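Local coordinates for sulfate adenylyltransferase (Allochromatium vinosum, PDB 4DNX), which catalyses the reaction of ATP with sulfate to give adenosine 5'-phosphosulfate and diphosphate, the first step from sulfate to sulfite in sulfur metabolism, at residues N109-V114 against Q162-S167; V34-Q39 against I99-P104; A44-A49 against T263-D268; E9-F14 against Y51-D56; C85-A90 against T155-P160. All blocks are in the same frame, centred on the assembly; numbering follows the deposited sequence.

Interaction 1. Residues N109-V114 against Q162-S167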
# COMPACT_ATOMS: atom_id res chain seq x y z
N ASN A 109 5.59 -4.62 -21.81
CA ASN A 109 6.94 -4.44 -21.23
C ASN A 109 7.22 -2.98 -20.88
O ASN A 109 8.17 -2.39 -21.40
CB ASN A 109 8.04 -4.95 -22.20
CG ASN A 109 7.76 -6.38 -22.69
OD1 ASN A 109 7.62 -6.62 -23.92
ND2 ASN A 109 7.65 -7.31 -21.74
N PRO A 110 6.45 -2.42 -19.96
CA PRO A 110 6.73 -1.02 -19.51
C PRO A 110 8.06 -0.88 -18.80
O PRO A 110 8.67 -1.85 -18.31
CB PRO A 110 5.62 -0.78 -18.48
CG PRO A 110 5.34 -2.15 -17.90
CD PRO A 110 5.35 -3.02 -19.18
N VAL A 111 8.56 0.35 -18.73
CA VAL A 111 9.79 0.59 -17.98
C VAL A 111 9.62 0.36 -16.50
O VAL A 111 8.67 0.88 -15.86
CB VAL A 111 10.25 2.07 -18.20
CG1 VAL A 111 11.51 2.32 -17.36
CG2 VAL A 111 10.54 2.32 -19.68
N LEU A 112 10.54 -0.42 -15.93
CA LEU A 112 10.54 -0.73 -14.48
C LEU A 112 11.60 0.13 -13.74
O LEU A 112 11.37 0.57 -12.60
CB LEU A 112 10.84 -2.23 -14.27
CG LEU A 112 11.07 -2.78 -12.87
CD1 LEU A 112 9.86 -2.54 -11.98
CD2 LEU A 112 11.43 -4.27 -12.90
N ALA A 113 12.72 0.42 -14.41
CA ALA A 113 13.83 1.14 -13.73
C ALA A 113 14.71 1.76 -14.80
O ALA A 113 14.65 1.37 -15.96
CB ALA A 113 14.69 0.15 -12.88
N VAL A 114 15.48 2.76 -14.38
CA VAL A 114 16.51 3.38 -15.22
C VAL A 114 17.86 2.98 -14.60
O VAL A 114 18.03 3.03 -13.38
CB VAL A 114 16.33 4.92 -15.21
CG1 VAL A 114 17.48 5.60 -15.95
CG2 VAL A 114 15.02 5.29 -15.85
N GLN A 162 17.51 3.34 -10.55
CA GLN A 162 16.40 4.14 -10.00
C GLN A 162 15.14 3.42 -10.44
O GLN A 162 14.87 3.29 -11.65
CB GLN A 162 16.44 5.57 -10.55
CG GLN A 162 17.71 6.31 -10.13
CD GLN A 162 17.95 7.58 -10.98
OE1 GLN A 162 18.21 7.52 -12.21
NE2 GLN A 162 17.85 8.70 -10.34
N VAL A 163 14.35 3.00 -9.46
CA VAL A 163 13.14 2.17 -9.68
C VAL A 163 11.87 3.03 -9.75
O VAL A 163 11.68 3.93 -8.91
CB VAL A 163 13.03 1.09 -8.60
CG1 VAL A 163 11.74 0.27 -8.83
CG2 VAL A 163 14.32 0.21 -8.58
N LEU A 164 11.05 2.82 -10.79
CA LEU A 164 9.91 3.69 -11.09
C LEU A 164 8.58 3.11 -10.62
O LEU A 164 7.58 3.83 -10.49
CB LEU A 164 9.86 4.00 -12.60
CG LEU A 164 11.10 4.73 -13.12
CD1 LEU A 164 10.85 5.07 -14.60
CD2 LEU A 164 11.38 6.02 -12.35
N ASN A 165 8.55 1.80 -10.42
CA ASN A 165 7.32 1.14 -9.93
C ASN A 165 7.65 -0.21 -9.36
O ASN A 165 8.83 -0.66 -9.40
CB ASN A 165 6.25 1.02 -11.03
CG ASN A 165 6.73 0.25 -12.24
OD1 ASN A 165 6.92 -0.98 -12.18
ND2 ASN A 165 6.96 0.97 -13.35
N PHE A 166 6.63 -0.86 -8.78
CA PHE A 166 6.82 -2.19 -8.18
C PHE A 166 6.15 -3.27 -8.97
O PHE A 166 5.76 -4.32 -8.39
CB PHE A 166 6.33 -2.14 -6.73
CG PHE A 166 7.09 -1.12 -5.90
CD1 PHE A 166 8.47 -1.25 -5.72
CD2 PHE A 166 6.44 -0.08 -5.24
CE1 PHE A 166 9.20 -0.34 -4.96
CE2 PHE A 166 7.19 0.83 -4.44
CZ PHE A 166 8.55 0.70 -4.29
N SER A 167 6.04 -3.05 -10.27
CA SER A 167 5.60 -4.13 -11.19
C SER A 167 4.14 -4.59 -10.86
O SER A 167 3.31 -3.84 -10.24
CB SER A 167 6.66 -5.26 -11.17
OG SER A 167 6.43 -6.28 -12.17

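Interaction 2. Residues V34-Q39 against I99-P104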
# COMPACT_ATOMS: atom_id res chain seq x y z
N VAL A 34 16.26 -2.64 -22.60
CA VAL A 34 16.34 -4.11 -22.70
C VAL A 34 15.21 -4.64 -21.84
O VAL A 34 14.89 -4.03 -20.84
CB VAL A 34 17.68 -4.70 -22.17
CG1 VAL A 34 18.86 -4.38 -23.16
CG2 VAL A 34 17.99 -4.22 -20.75
N ILE A 35 14.63 -5.77 -22.24
CA ILE A 35 13.65 -6.48 -21.36
C ILE A 35 14.46 -7.46 -20.50
O ILE A 35 15.21 -8.29 -21.03
CB ILE A 35 12.56 -7.22 -22.20
CG1 ILE A 35 11.71 -6.20 -23.00
CG2 ILE A 35 11.75 -8.19 -21.29
CD1 ILE A 35 11.15 -6.77 -24.34
N VAL A 36 14.35 -7.34 -19.17
CA VAL A 36 15.21 -8.12 -18.27
C VAL A 36 14.52 -9.45 -17.92
O VAL A 36 13.35 -9.65 -18.26
CB VAL A 36 15.58 -7.31 -16.97
CG1 VAL A 36 16.36 -6.05 -17.36
CG2 VAL A 36 14.36 -6.95 -16.09
N SER A 37 15.23 -10.35 -17.25
CA SER A 37 14.55 -11.60 -16.80
C SER A 37 13.61 -11.31 -15.64
O SER A 37 13.73 -10.30 -14.92
CB SER A 37 15.57 -12.64 -16.35
OG SER A 37 16.26 -12.22 -15.17
N SER A 38 12.68 -12.23 -15.39
CA SER A 38 11.85 -12.08 -14.18
C SER A 38 12.71 -12.04 -12.90
O SER A 38 12.34 -11.31 -11.92
CB SER A 38 10.77 -13.20 -14.16
OG SER A 38 9.90 -13.10 -13.06
N GLN A 39 13.83 -12.79 -12.86
CA GLN A 39 14.74 -12.77 -11.71
C GLN A 39 15.33 -11.37 -11.50
O GLN A 39 15.26 -10.84 -10.39
CB GLN A 39 15.84 -13.85 -11.84
CG GLN A 39 16.96 -13.68 -10.82
CD GLN A 39 17.98 -14.81 -10.95
OE1 GLN A 39 19.16 -14.58 -11.32
NE2 GLN A 39 17.53 -16.03 -10.66
N ILE A 99 20.29 3.46 -19.54
CA ILE A 99 19.35 2.61 -20.29
C ILE A 99 18.08 2.42 -19.47
O ILE A 99 18.08 2.68 -18.25
CB ILE A 99 19.98 1.24 -20.62
CG1 ILE A 99 20.20 0.41 -19.33
CG2 ILE A 99 21.28 1.45 -21.42
CD1 ILE A 99 20.56 -1.09 -19.58
N ALA A 100 17.01 1.98 -20.11
CA ALA A 100 15.75 1.64 -19.42
C ALA A 100 15.67 0.12 -19.32
O ALA A 100 15.95 -0.60 -20.29
CB ALA A 100 14.53 2.19 -20.20
N LEU A 101 15.31 -0.36 -18.14
CA LEU A 101 15.06 -1.81 -17.91
C LEU A 101 13.54 -2.03 -17.96
O LEU A 101 12.80 -1.41 -17.20
CB LEU A 101 15.60 -2.23 -16.55
CG LEU A 101 17.08 -1.94 -16.23
CD1 LEU A 101 17.46 -2.51 -14.88
CD2 LEU A 101 18.02 -2.45 -17.37
N ARG A 102 13.08 -2.91 -18.85
CA ARG A 102 11.65 -3.09 -19.12
C ARG A 102 11.20 -4.40 -18.46
O ARG A 102 11.98 -5.33 -18.37
CB ARG A 102 11.39 -3.08 -20.61
CG ARG A 102 11.49 -1.62 -21.19
CD ARG A 102 11.22 -1.57 -22.68
NE ARG A 102 11.14 -0.16 -23.12
CZ ARG A 102 10.06 0.64 -23.06
NH1 ARG A 102 8.90 0.26 -22.48
NH2 ARG A 102 10.18 1.89 -23.50
N ASP A 103 9.95 -4.43 -18.00
CA ASP A 103 9.39 -5.50 -17.17
C ASP A 103 8.92 -6.68 -18.07
O ASP A 103 8.05 -6.50 -18.91
CB ASP A 103 8.18 -4.92 -16.42
CG ASP A 103 7.79 -5.73 -15.22
OD1 ASP A 103 8.03 -6.98 -15.17
OD2 ASP A 103 7.24 -5.10 -14.26
N PRO A 104 9.45 -7.88 -17.82
CA PRO A 104 8.99 -9.05 -18.58
C PRO A 104 7.61 -9.55 -18.18
O PRO A 104 7.02 -10.38 -18.92
CB PRO A 104 10.05 -10.11 -18.26
CG PRO A 104 10.46 -9.81 -16.84
CD PRO A 104 10.53 -8.24 -16.89

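Interaction 3. Residues A44-A49 against T263-D268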
# COMPACT_ATOMS: atom_id res chain seq x y z
N ALA A 44 15.07 -5.96 -8.86
CA ALA A 44 14.88 -4.51 -8.95
C ALA A 44 13.76 -4.02 -8.05
O ALA A 44 13.85 -2.96 -7.46
CB ALA A 44 14.59 -4.07 -10.42
N VAL A 45 12.68 -4.81 -7.97
CA VAL A 45 11.55 -4.44 -7.09
C VAL A 45 12.02 -4.46 -5.63
O VAL A 45 11.68 -3.50 -4.86
CB VAL A 45 10.34 -5.37 -7.32
CG1 VAL A 45 9.27 -5.10 -6.24
CG2 VAL A 45 9.72 -5.09 -8.66
N MET A 46 12.80 -5.49 -5.25
CA MET A 46 13.30 -5.63 -3.85
C MET A 46 14.25 -4.45 -3.55
O MET A 46 14.21 -3.87 -2.45
CB MET A 46 13.98 -6.99 -3.59
CG MET A 46 13.01 -8.19 -3.69
SD MET A 46 11.87 -8.21 -2.24
CE MET A 46 12.90 -8.98 -1.06
N LEU A 47 15.11 -4.11 -4.50
CA LEU A 47 15.96 -2.92 -4.32
C LEU A 47 15.13 -1.62 -4.19
O LEU A 47 15.43 -0.74 -3.34
CB LEU A 47 16.90 -2.80 -5.55
CG LEU A 47 18.12 -3.77 -5.47
CD1 LEU A 47 18.71 -3.86 -6.90
CD2 LEU A 47 19.13 -3.25 -4.46
N GLY A 48 14.14 -1.45 -5.06
CA GLY A 48 13.24 -0.28 -5.03
C GLY A 48 12.53 -0.13 -3.69
O GLY A 48 12.37 0.97 -3.21
N ALA A 49 12.17 -1.28 -3.11
CA ALA A 49 11.27 -1.31 -1.91
C ALA A 49 12.08 -1.30 -0.62
O ALA A 49 11.49 -1.32 0.48
CB ALA A 49 10.40 -2.56 -1.99
N THR A 263 0.84 -8.56 5.38
CA THR A 263 1.62 -7.78 4.39
C THR A 263 2.13 -8.74 3.36
O THR A 263 1.99 -9.97 3.50
CB THR A 263 2.89 -7.15 5.01
OG1 THR A 263 3.83 -8.17 5.36
CG2 THR A 263 2.56 -6.27 6.25
N GLY A 264 2.77 -8.19 2.34
CA GLY A 264 3.33 -9.03 1.28
C GLY A 264 4.46 -8.38 0.52
O GLY A 264 4.65 -7.14 0.57
N TYR A 265 5.22 -9.21 -0.20
CA TYR A 265 6.33 -8.68 -0.97
C TYR A 265 6.44 -9.49 -2.26
O TYR A 265 5.83 -10.54 -2.39
CB TYR A 265 7.64 -8.77 -0.16
CG TYR A 265 8.14 -10.19 0.03
CD1 TYR A 265 7.49 -11.07 0.89
CD2 TYR A 265 9.20 -10.68 -0.75
CE1 TYR A 265 7.93 -12.34 1.05
CE2 TYR A 265 9.65 -11.99 -0.61
CZ TYR A 265 8.99 -12.81 0.27
OH TYR A 265 9.45 -14.09 0.45
N GLY A 266 7.23 -8.96 -3.19
CA GLY A 266 7.39 -9.64 -4.50
C GLY A 266 8.85 -9.93 -4.83
O GLY A 266 9.67 -9.00 -4.89
N PHE A 267 9.16 -11.22 -5.06
CA PHE A 267 10.53 -11.68 -5.35
C PHE A 267 10.45 -13.17 -5.80
O PHE A 267 9.78 -13.97 -5.14
CB PHE A 267 11.38 -11.61 -4.06
CG PHE A 267 12.81 -12.06 -4.25
CD1 PHE A 267 13.69 -11.34 -5.08
CD2 PHE A 267 13.28 -13.20 -3.60
CE1 PHE A 267 15.03 -11.76 -5.23
CE2 PHE A 267 14.60 -13.62 -3.75
CZ PHE A 267 15.48 -12.87 -4.58
N ASP A 268 11.11 -13.53 -6.90
CA ASP A 268 10.98 -14.92 -7.37
C ASP A 268 11.76 -15.84 -6.44
O ASP A 268 12.92 -15.59 -6.13
CB ASP A 268 11.49 -15.07 -8.82
CG ASP A 268 10.52 -14.48 -9.84
OD1 ASP A 268 9.34 -14.21 -9.51
OD2 ASP A 268 10.92 -14.29 -11.02

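Interaction 4. Residues E9-F14 against Y51-D56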
# COMPACT_ATOMS: atom_id res chain seq x y z
N GLU A 9 19.99 3.96 8.26
CA GLU A 9 18.66 4.15 7.67
C GLU A 9 18.55 3.35 6.39
O GLU A 9 19.56 3.17 5.70
CB GLU A 9 18.44 5.62 7.34
CG GLU A 9 18.48 6.48 8.61
CD GLU A 9 17.50 7.62 8.57
OE1 GLU A 9 17.43 8.30 7.52
OE2 GLU A 9 16.81 7.83 9.59
N LEU A 10 17.34 2.90 6.07
CA LEU A 10 17.11 2.25 4.76
C LEU A 10 17.45 3.19 3.61
O LEU A 10 17.24 4.42 3.70
CB LEU A 10 15.67 1.79 4.60
CG LEU A 10 15.25 0.63 5.52
CD1 LEU A 10 13.72 0.42 5.30
CD2 LEU A 10 16.00 -0.70 5.25
N ARG A 11 17.97 2.60 2.55
CA ARG A 11 18.38 3.35 1.33
C ARG A 11 17.69 2.76 0.09
O ARG A 11 18.37 2.22 -0.82
CB ARG A 11 19.92 3.36 1.19
CG ARG A 11 20.63 3.96 2.40
CD ARG A 11 22.05 4.43 2.08
NE ARG A 11 22.71 4.89 3.30
CZ ARG A 11 23.96 4.56 3.67
NH1 ARG A 11 24.70 3.76 2.91
NH2 ARG A 11 24.46 5.04 4.81
N PRO A 12 16.35 2.87 0.01
CA PRO A 12 15.59 2.26 -1.09
C PRO A 12 15.92 2.95 -2.43
O PRO A 12 16.38 4.11 -2.45
CB PRO A 12 14.13 2.56 -0.72
CG PRO A 12 14.19 3.88 0.12
CD PRO A 12 15.47 3.62 0.94
N ARG A 13 15.68 2.23 -3.53
CA ARG A 13 16.03 2.74 -4.86
C ARG A 13 14.80 3.28 -5.62
O ARG A 13 14.92 3.82 -6.73
CB ARG A 13 16.76 1.65 -5.68
CG ARG A 13 18.04 1.11 -4.98
CD ARG A 13 19.04 2.23 -4.67
NE ARG A 13 19.57 2.84 -5.87
CZ ARG A 13 20.47 3.82 -5.89
NH1 ARG A 13 20.97 4.30 -4.73
NH2 ARG A 13 20.88 4.33 -7.06
N PHE A 14 13.63 3.20 -5.00
CA PHE A 14 12.42 3.82 -5.60
C PHE A 14 12.52 5.33 -5.62
O PHE A 14 13.03 5.96 -4.68
CB PHE A 14 11.13 3.39 -4.84
CG PHE A 14 9.89 4.04 -5.37
CD1 PHE A 14 9.32 3.64 -6.60
CD2 PHE A 14 9.26 5.03 -4.63
CE1 PHE A 14 8.17 4.28 -7.07
CE2 PHE A 14 8.12 5.69 -5.07
CZ PHE A 14 7.55 5.32 -6.30
N TYR A 51 14.10 -3.59 0.62
CA TYR A 51 14.41 -4.90 1.19
C TYR A 51 15.90 -5.27 1.05
O TYR A 51 16.46 -5.98 1.90
CB TYR A 51 13.55 -5.96 0.52
CG TYR A 51 12.09 -5.93 0.98
CD1 TYR A 51 11.75 -6.31 2.28
CD2 TYR A 51 11.07 -5.54 0.09
CE1 TYR A 51 10.41 -6.29 2.71
CE2 TYR A 51 9.73 -5.51 0.46
CZ TYR A 51 9.40 -5.90 1.80
OH TYR A 51 8.09 -5.90 2.17
N PHE A 52 16.55 -4.82 -0.04
CA PHE A 52 17.97 -5.15 -0.26
C PHE A 52 18.87 -3.95 0.04
O PHE A 52 20.01 -3.84 -0.44
CB PHE A 52 18.18 -5.67 -1.70
CG PHE A 52 17.57 -7.03 -1.98
CD1 PHE A 52 17.02 -7.85 -0.97
CD2 PHE A 52 17.52 -7.46 -3.29
CE1 PHE A 52 16.49 -9.11 -1.29
CE2 PHE A 52 16.97 -8.73 -3.63
CZ PHE A 52 16.45 -9.53 -2.66
N SER A 53 18.39 -3.07 0.92
CA SER A 53 19.23 -1.97 1.35
C SER A 53 20.51 -2.40 2.10
O SER A 53 20.48 -3.45 2.77
CB SER A 53 18.43 -1.09 2.35
OG SER A 53 19.22 -0.01 2.88
N PRO A 54 21.64 -1.92 1.60
CA PRO A 54 21.82 -0.52 1.20
C PRO A 54 22.38 -0.62 -0.24
O PRO A 54 23.01 0.34 -0.73
CB PRO A 54 22.90 0.01 2.15
CG PRO A 54 23.76 -1.16 2.39
CD PRO A 54 22.78 -2.34 2.46
N LEU A 55 22.17 -1.75 -0.92
CA LEU A 55 22.77 -1.91 -2.25
C LEU A 55 22.14 -0.97 -3.29
O LEU A 55 20.95 -0.64 -3.23
CB LEU A 55 22.66 -3.37 -2.73
CG LEU A 55 23.75 -4.33 -2.21
CD1 LEU A 55 23.80 -4.39 -0.72
CD2 LEU A 55 23.46 -5.73 -2.74
N ASP A 56 22.95 -0.55 -4.26
CA ASP A 56 22.46 0.47 -5.23
C ASP A 56 21.95 -0.03 -6.56
O ASP A 56 21.32 0.73 -7.30
CB ASP A 56 23.49 1.60 -5.46
CG ASP A 56 24.72 1.16 -6.18
OD1 ASP A 56 24.73 0.07 -6.82
OD2 ASP A 56 25.71 1.94 -6.13
O HOH W 1 18.93 -0.37 -1.40
O HOH W 2 20.99 2.81 -2.08

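Interaction 5. Residues C85-A90 against T155-P160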
# COMPACT_ATOMS: atom_id res chain seq x y z
N CYS A 85 22.03 -8.89 -13.40
CA CYS A 85 21.16 -8.63 -14.56
C CYS A 85 21.84 -9.26 -15.76
O CYS A 85 22.72 -8.66 -16.40
CB CYS A 85 20.99 -7.12 -14.80
SG CYS A 85 19.87 -6.82 -16.18
N LEU A 86 21.43 -10.50 -16.04
CA LEU A 86 22.02 -11.28 -17.13
C LEU A 86 21.12 -11.20 -18.34
O LEU A 86 19.90 -11.26 -18.21
CB LEU A 86 22.16 -12.74 -16.70
CG LEU A 86 23.28 -13.04 -15.68
CD1 LEU A 86 23.16 -14.46 -15.15
CD2 LEU A 86 24.60 -12.88 -16.40
N LEU A 87 21.73 -11.10 -19.52
CA LEU A 87 21.02 -10.90 -20.80
C LEU A 87 21.66 -11.84 -21.84
O LEU A 87 22.85 -12.16 -21.76
CB LEU A 87 21.20 -9.47 -21.27
CG LEU A 87 20.70 -8.33 -20.35
CD1 LEU A 87 21.15 -7.02 -21.02
CD2 LEU A 87 19.19 -8.39 -20.17
N GLU A 88 20.89 -12.20 -22.87
CA GLU A 88 21.44 -12.95 -23.97
C GLU A 88 22.51 -12.12 -24.71
O GLU A 88 23.57 -12.63 -25.13
CB GLU A 88 20.28 -13.32 -24.89
CG GLU A 88 20.70 -14.15 -26.09
CD GLU A 88 21.43 -15.41 -25.68
OE1 GLU A 88 21.02 -16.03 -24.66
OE2 GLU A 88 22.43 -15.76 -26.36
N SER A 89 22.25 -10.82 -24.85
CA SER A 89 23.18 -9.93 -25.55
C SER A 89 23.03 -8.48 -25.08
O SER A 89 21.94 -8.06 -24.71
CB SER A 89 22.92 -10.02 -27.06
OG SER A 89 23.60 -8.99 -27.74
N ALA A 90 24.11 -7.71 -25.12
CA ALA A 90 24.04 -6.27 -24.81
C ALA A 90 24.05 -5.41 -26.09
O ALA A 90 24.30 -4.20 -26.01
CB ALA A 90 25.17 -5.87 -23.86
N THR A 155 25.62 -12.36 -20.55
CA THR A 155 26.10 -10.98 -20.52
C THR A 155 25.56 -10.29 -19.27
O THR A 155 24.36 -10.09 -19.14
CB THR A 155 25.67 -10.21 -21.79
OG1 THR A 155 26.21 -10.85 -22.95
CG2 THR A 155 26.21 -8.77 -21.76
N ALA A 156 26.46 -9.91 -18.36
CA ALA A 156 26.06 -9.24 -17.12
C ALA A 156 26.22 -7.73 -17.28
O ALA A 156 27.30 -7.25 -17.67
CB ALA A 156 26.93 -9.73 -15.98
N ILE A 157 25.15 -6.98 -17.01
CA ILE A 157 25.23 -5.51 -17.00
C ILE A 157 25.11 -5.06 -15.56
O ILE A 157 24.27 -5.59 -14.78
CB ILE A 157 24.19 -4.87 -17.94
CG1 ILE A 157 22.76 -5.22 -17.52
CG2 ILE A 157 24.43 -5.41 -19.38
CD1 ILE A 157 21.69 -4.37 -18.27
N SER A 158 25.96 -4.11 -15.18
CA SER A 158 26.05 -3.73 -13.75
C SER A 158 26.05 -2.22 -13.60
O SER A 158 26.39 -1.49 -14.55
CB SER A 158 27.30 -4.33 -13.08
OG SER A 158 28.49 -4.02 -13.80
N GLY A 159 25.64 -1.77 -12.42
CA GLY A 159 25.53 -0.33 -12.14
C GLY A 159 24.29 0.01 -11.33
O GLY A 159 23.38 -0.85 -11.17
N PRO A 160 24.22 1.25 -10.85
CA PRO A 160 23.14 1.66 -9.96
C PRO A 160 21.81 1.86 -10.72
O PRO A 160 21.83 2.21 -11.91
CB PRO A 160 23.63 3.02 -9.38
CG PRO A 160 24.58 3.53 -10.45
CD PRO A 160 25.19 2.35 -11.11
O HOH W 3 24.71 -7.83 -13.31
O HOH W 4 26.68 -13.21 -23.93

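Interaction 1. Residues N109-V114 against Q162-S167
The side-chain amide of Asn-165 stands in for a backbone partner of Val-111 at the point where strand pairing gives out. Its ND2 donates to Val-111 O at 3.0 Å; the donor lies in the plane of that carbonyl, but the N-H...O angle of 140° makes the bond bent. A chi1 of 59° turns CG, and with it the amide, toward 109-114. The other end of the amide is used as well: OD1 accepts from Ser-167 N at 3.0 Å on a lone pair, which defines an Asx turn. Two bonds therefore fix the rotation of the amide, and Leu-112 CD1 packs against it, 3.3 Å from Asn-165 OD1.

Further along, the geometry becomes a regular antiparallel pairing. Leu-164 N donates to Leu-112 O in a nearly straight bond. Val-114 and Gln-162 form a hydrogen-bonded pair, with Val-114 N to Gln-162 O at 2.8 Å and Gln-162 N to Val-114 O at 2.9 Å. Ala-113 and Val-163 form the non-hydrogen-bonded pair. On the other edge of strand 111-116, Leu-112 and Ala-113 both face Leu-101, a classic beta bulge. Val-111 CG1 meets Leu-164 CD1 at 4.0 Å, on the side where helix 18-28 covers Val-114 and Gln-162, while Leu-112 turns to helix 38-48.

The hydroxyl of Ser-167, at the end of the turn, bonds to Asp-103. Asn-165 N and O are buried with no partner in the model, so the polar links of this residue run through its side-chain amide.

Interaction 2. Residues V34-Q39 against I99-P104
Leu-101 CD2 forms the apolar centre, touching Val-34 CG2 at 3.8 Å and Val-36 CG1 at 4.0 Å. Val-34 and Leu-101 lie side by side and point the same way, whereas Val-36 crosses Leu-101 at about a right angle. With Val-34 CG1 anti to the carbonyl carbon (chi1 -72°), the other branch, CG2, is the one that faces Leu-101, and it also meets Ile-99 CD1. On the other face of the sheet Ile-35 CG1 packs on Arg-102 CB, and Ile-35 CG2 slides past the ring of Pro-104 with CG2 to CB at 4.0 Å. That ring closes up on the backbone too, its CG lying 3.2 Å from Val-36 O.

Three backbone bonds run through this packing. Val-34 bonds to both neighbours of Leu-101, through N to Ala-100 O at 3.1 Å and through O to Arg-102 N at 2.9 Å, the pattern of parallel strands; Arg-102 O in turn accepts from Val-36 N at 3.2 Å.

At the polar edge, the extended chain of Arg-102 carries its guanidinium away from 34-39 to a salt bridge with Glu-29 and a bond to Asn-109 O. Ser-37 is the N-cap of helix 38-48, its OG bonded to Ala-40 N and also to Gln-152, and Ser-38 OG reaches Asp-268. Strand 98-102, parallel to 33-35 and antiparallel to 111-116, is thus an inner strand of the mixed sheet of the PUA-like domain.

Interaction 3. Residues A44-A49 against T263-D268
Two successive bends carry the thioether of Met-46 across to Tyr-265 and Phe-267: chi2 of -72° swings SD aside from an extended course, and chi3 of -82° turns CE again. The CG, itself anti to the carbonyl carbon and beside the backbone N, presses on the Phe-267 ring, 3.5 Å from CD1. The two side chains cross at about a right angle, and the approach to the ring is oblique.

At Tyr-265 the sulfur comes to the edge, near the ring plane. SD lies 3.9 Å from Tyr-265 CD2 and 5.2 Å from the ring centroid, 76° off the ring normal, which identifies a Met-aromatic contact. SD is also 5.3 Å from the centroid of the Phe-267 ring, approached obliquely, so one sulfur makes two Met-aromatic contacts. CE also lies near the tyrosine ring, 4.1 Å from Tyr-265 CD2.

The contact joins two domains. Met-46 belongs to helix 38-48 of the PUA-like domain, and Tyr-265 to strand 260-266, an outermost strand of the five-stranded parallel sheet in the Rossmann-like ATP-sulfurylase domain. Gly-266, between the two aromatic residues in sequence, turns its carbonyl to the helix: O lies 3.5 Å from Met-46 SD and 4.1 Å from Val-45 CG1.

Further rings surround the two residues. Tyr-265 stacks on His-227 and meets Phe-283 of helix 274-287, while Phe-267 and Phe-52 pack edge-to-face. Met-46 touches Phe-283 and Phe-52 as well, and the side chain of Tyr-51 touches both Met-46 and Tyr-265.

Interaction 4. Residues E9-F14 against Y51-D56
Arg-11 O is gripped by two waters. One lies 2.7 Å from Arg-11 O and equally close to Leu-55 O, bridging the segments; the other donates to Arg-11 O at 3.0 Å, accepts from Arg-13 NH1 and reaches Pro-54 O only weakly. Neither segment forms a regular helix or strand: these are two irregular loops of the PUA-like domain, the first leading to helix 18-28 and the second following helix 38-48.

The direct bond across the contact is from Arg-11 N to Ser-53 OG, 2.9 Å long, with an N-H...O angle of 152°. A chi1 of 177° sets Ser-53 OG anti to its backbone N and points it at the Arg-11 amide. Leu-10 CD2 packs against Ser-53 CB at 3.8 Å beside it. Ser-53 O bonds to Tyr-282 OH and Asn-286 ND2 on helix 274-287, so the loop is also tied to the ATP-sulfurylase domain.

Arg-13 curls at chi2 and chi3 and lays its guanidinium beside Asp-56, with the carboxylate plane turned 58° from it. The charged atoms do not meet, and NE uses Ile-161 O as its acceptor; a bound MES, probably from the crystallisation liquor, lies about 3 Å from the side chain at its nearest atoms. Asp-56 O is 3.1 Å from Arg-13 NE, but at a poor angle for a bond, and Asp-56 CB rests 3.7 Å above the guanidinium plane, over its centre.

Interaction 5. Residues C85-A90 against T155-P160
The flat groups here are peptide units, joined by three backbone hydrogen bonds between Cys-85 through Leu-87 and Thr-155 through Ile-157. Ile-157 N donates to Cys-85 O at 3.0 Å. Leu-87 and Thr-155 exchange two bonds: Thr-155 N reaches Leu-87 O, while Leu-87 N lies 2.8 Å from Thr-155 O. Thr-155 O also receives a CA-H...O contact from Leu-86 CA at 3.3 Å.

One face of the pairing carries Leu-86 and Ala-156, with CD2 to CB at 3.9 Å. On the other, Leu-87 CD1 meets Ile-157 CD1, the side chains crossing at about a right angle. The Ile-157 chi1 of 61° swings CG1 toward the neighbouring strand, where it lies 3.6 Å from Cys-85 SG. Thr-155 CG2 packs on Ala-90 CB at 3.7 Å, where the chain has curved round past Glu-88.

Water extends the pairing at one end, accepting from Cys-85 N and donating to Ile-157 O. At the other, a second water lies 2.6 Å from Thr-155 OG1, which also bonds to Gln-122.

The alternation of hydrogen-bonded Leu-87/Thr-155 with non-hydrogen-bonded Leu-86/Ala-156 is that of an antiparallel sheet. Here the short strand 86-87 joins the long strand 155-163, which also pairs with 57-58, 111-116 and 119-122 in the mixed sheet of the PUA-like domain.

How the interactions relate
From the N terminus, interaction 4 closes first, bringing 51-56 back to 9-14. Interaction 2 opens within that loop at 34-39 and closes beyond it at 99-104, so the two cross. Interaction 3 opens at 44-49, crosses both, and closes only at 263-268, joining the PUA-like and ATP-sulfurylase domains; interactions 5 and 1 fall wholly inside its span. Interaction 5 crosses interaction 2, while interaction 1 opens after interaction 2 has closed and crosses interaction 5, sharing strand 155-163 with it. Interactions 1, 2 and 5 lie in one mixed sheet. Arg-13 O accepts from Val-163 N and Arg-13 N donates to Leu-47 O, which links interaction 4 to interactions 1 and 3.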